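Local coordinates for protein REP-associated tyrosine transposase (PDB 4ER8) that binds repetitive extragenic palindrome (REP) sequences and, as a transposase, cleaves and recombines the mosaic elements (BIMEs) built from them, at residues A[59-64]-A[117-122]. Numbering follows the deposited sequence.
Sequences HMHCIW and YINPVK. With NI (nickel (II) ion), chain C.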
loop_
_atom_site.group_PDB
_atom_site.type_symbol
_atom_site.label_atom_id
_atom_site.label_comp_id
_atom_site.label_asym_id
_atom_site.label_seq_id
_atom_site.Cartn_x
_atom_site.Cartn_y
_atom_site.Cartn_z
ATOM N N HIS A 59 -6.692 5.815 1.822
ATOM C CA HIS A 59 -5.780 5.361 0.764
ATOM C C HIS A 59 -4.732 4.482 1.396
ATOM O O HIS A 59 -4.644 4.399 2.627
ATOM C CB HIS A 59 -5.117 6.550 0.038
ATOM C CG HIS A 59 -3.974 7.194 0.771
ATOM N ND1 HIS A 59 -4.140 7.938 1.923
ATOM C CD2 HIS A 59 -2.653 7.272 0.464
ATOM C CE1 HIS A 59 -2.966 8.431 2.300
ATOM N NE2 HIS A 59 -2.044 8.024 1.441
ATOM N N MET A 60 -3.933 3.823 0.576
ATOM C CA MET A 60 -2.923 2.964 1.108
ATOM C C MET A 60 -1.756 2.979 0.161
ATOM O O MET A 60 -1.925 3.298 -1.023
ATOM C CB MET A 60 -3.473 1.551 1.331
ATOM C CG MET A 60 -3.894 0.740 0.123
ATOM S SD MET A 60 -5.097 -0.611 0.580
ATOM C CE MET A 60 -5.499 -1.229 -1.009
ATOM N N HIS A 61 -0.574 2.665 0.686
ATOM C CA HIS A 61 0.627 2.496 -0.092
ATOM C C HIS A 61 1.207 1.165 0.270
ATOM O O HIS A 61 1.136 0.769 1.438
ATOM C CB HIS A 61 1.647 3.524 0.321
ATOM C CG HIS A 61 1.179 4.929 0.201
ATOM N ND1 HIS A 61 1.154 5.606 -1.001
ATOM C CD2 HIS A 61 0.748 5.806 1.135
ATOM C CE1 HIS A 61 0.698 6.833 -0.809
ATOM N NE2 HIS A 61 0.459 6.986 0.481
ATOM N N CYS A 62 1.822 0.469 -0.676
ATOM C CA CYS A 62 2.462 -0.788 -0.281
ATOM C C CYS A 62 3.569 -1.272 -1.232
ATOM O O CYS A 62 3.732 -0.748 -2.327
ATOM C CB CYS A 62 1.397 -1.846 -0.090
ATOM S SG CYS A 62 0.661 -2.278 -1.638
ATOM N N ILE A 63 4.342 -2.258 -0.790
ATOM C CA ILE A 63 5.374 -2.909 -1.629
ATOM C C ILE A 63 5.204 -4.431 -1.737
ATOM O O ILE A 63 5.094 -5.110 -0.706
ATOM C CB ILE A 63 6.764 -2.635 -1.103
ATOM C CG1 ILE A 63 7.031 -1.127 -1.059
ATOM C CG2 ILE A 63 7.765 -3.292 -1.999
ATOM C CD1 ILE A 63 8.249 -0.709 -0.187
ATOM N N TRP A 64 5.175 -4.948 -2.966
ATOM C CA TRP A 64 5.035 -6.407 -3.200
ATOM C C TRP A 64 6.199 -6.976 -3.967
ATOM O O TRP A 64 6.864 -6.282 -4.739
ATOM C CB TRP A 64 3.829 -6.779 -4.075
ATOM C CG TRP A 64 2.502 -6.359 -3.616
ATOM C CD1 TRP A 64 2.165 -5.922 -2.384
ATOM C CD2 TRP A 64 1.292 -6.397 -4.385
ATOM N NE1 TRP A 64 0.819 -5.620 -2.349
ATOM C CE2 TRP A 64 0.260 -5.927 -3.561
ATOM C CE3 TRP A 64 0.989 -6.775 -5.694
ATOM C CZ2 TRP A 64 -1.073 -5.799 -4.010
ATOM C CZ3 TRP A 64 -0.345 -6.647 -6.149
ATOM C CH2 TRP A 64 -1.349 -6.161 -5.306
ATOM N N TYR A 117 6.115 3.656 6.120
ATOM C CA TYR A 117 5.921 3.740 7.560
ATOM C C TYR A 117 5.837 5.178 8.080
ATOM O O TYR A 117 5.185 5.421 9.091
ATOM C CB TYR A 117 6.958 2.898 8.352
ATOM C CG TYR A 117 6.918 1.414 7.989
ATOM C CD1 TYR A 117 8.096 0.659 7.839
ATOM C CD2 TYR A 117 5.696 0.769 7.754
ATOM C CE1 TYR A 117 8.037 -0.701 7.469
ATOM C CE2 TYR A 117 5.639 -0.572 7.403
ATOM C CZ TYR A 117 6.801 -1.297 7.247
ATOM O OH TYR A 117 6.705 -2.633 6.887
ATOM N N ILE A 118 6.482 6.121 7.400
ATOM C CA ILE A 118 6.374 7.535 7.754
ATOM C C ILE A 118 5.048 8.155 7.350
ATOM O O ILE A 118 4.659 9.212 7.833
ATOM C CB ILE A 118 7.485 8.342 7.104
ATOM C CG1 ILE A 118 8.753 8.213 7.932
ATOM C CG2 ILE A 118 7.138 9.804 7.011
ATOM C CD1 ILE A 118 10.021 8.454 7.091
ATOM N N ASN A 119 4.357 7.507 6.439
ATOM C CA ASN A 119 3.238 8.160 5.812
ATOM C C ASN A 119 2.178 8.679 6.816
ATOM O O ASN A 119 1.731 9.833 6.728
ATOM C CB ASN A 119 2.617 7.234 4.794
ATOM C CG ASN A 119 2.120 7.959 3.632
ATOM O OD1 ASN A 119 1.029 7.686 3.132
ATOM N ND2 ASN A 119 2.910 8.920 3.167
ATOM N N PRO A 120 1.793 7.833 7.789
ATOM C CA PRO A 120 0.729 8.295 8.708
ATOM C C PRO A 120 1.087 9.641 9.308
ATOM O O PRO A 120 0.192 10.430 9.685
ATOM C CB PRO A 120 0.697 7.220 9.767
ATOM C CG PRO A 120 1.069 5.945 8.977
ATOM C CD PRO A 120 2.109 6.399 7.953
ATOM N N VAL A 121 2.390 9.923 9.354
ATOM C CA VAL A 121 2.882 11.142 9.994
ATOM C C VAL A 121 2.834 12.244 8.975
ATOM O O VAL A 121 2.298 13.295 9.250
ATOM C CB VAL A 121 4.306 10.962 10.595
ATOM C CG1 VAL A 121 4.997 12.295 10.900
ATOM C CG2 VAL A 121 4.236 10.127 11.819
ATOM N N LYS A 122 3.374 12.012 7.792
ATOM C CA LYS A 122 3.208 12.985 6.692
ATOM C C LYS A 122 1.747 13.426 6.523
ATOM O O LYS A 122 1.487 14.558 6.206
ATOM C CB LYS A 122 3.743 12.403 5.367
ATOM C CG LYS A 122 3.508 13.258 4.124
ATOM C CD LYS A 122 3.766 12.473 2.820
ATOM C CE LYS A 122 3.785 13.392 1.595
ATOM N NZ LYS A 122 4.904 14.403 1.550
HETATM NI NI NI C . -0.045 8.626 1.506
#
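The imidazole of His61 receives the side-chain amide of Asn119 at its edge, OD1 lying near the ring plane, while the ring and amide planes stand 83° apart. Toward the His59 ring the same oxygen approaches obliquely, with the amide turned 74° from that ring, and CE1 of His61 sits in the His59 plane at its edge. The three flat groups do not stack on one another; each offers one donor atom to a shared nickel ion, a clear instance of strand and helix joined through a metal. NE2 of His61 lies 2.0 Å from the nickel, NE2 of His59 2.1 Å and Asn119 OD1 2.2 Å. No hydrogen bond spans the two segments, and the close approach of His61 NE2 to Asn119 OD1, 2.8 Å, reflects common ligation.

Residues 59-61, His-Met-His, form the HUH motif of this nuclease superfamily. Strand alternation sends the two histidines to the metal side and Met60 to the other face of the sheet, against Trp77 of helix 73-87. At His61, chi1 of -57° sets CG opposite the carbonyl carbon, which carries the ring out toward helix 106-122. A hydrogen bond between its ND1 and Thr17 OG1, on the adjacent strand, together with the NE2-nickel bond, holds the ring's rotation and makes Thr17 a second-shell support. Asn119 lies near the end of the helix, whose last turn is kinked at Pro120, which has no N-H to give, and Val121; Leu56 packs against the Asn119 side chain.

His123 and Glu161 complete the site, so one ion ties the central sheet to the helix and to the C-terminal part of the chain. With two histidines from one strand and an asparagine from the helix, all buried, the nickel probably occupies the place of the divalent cation, such as manganese, that HUH nucleases use to polarise the scissile phosphate of single-stranded DNA.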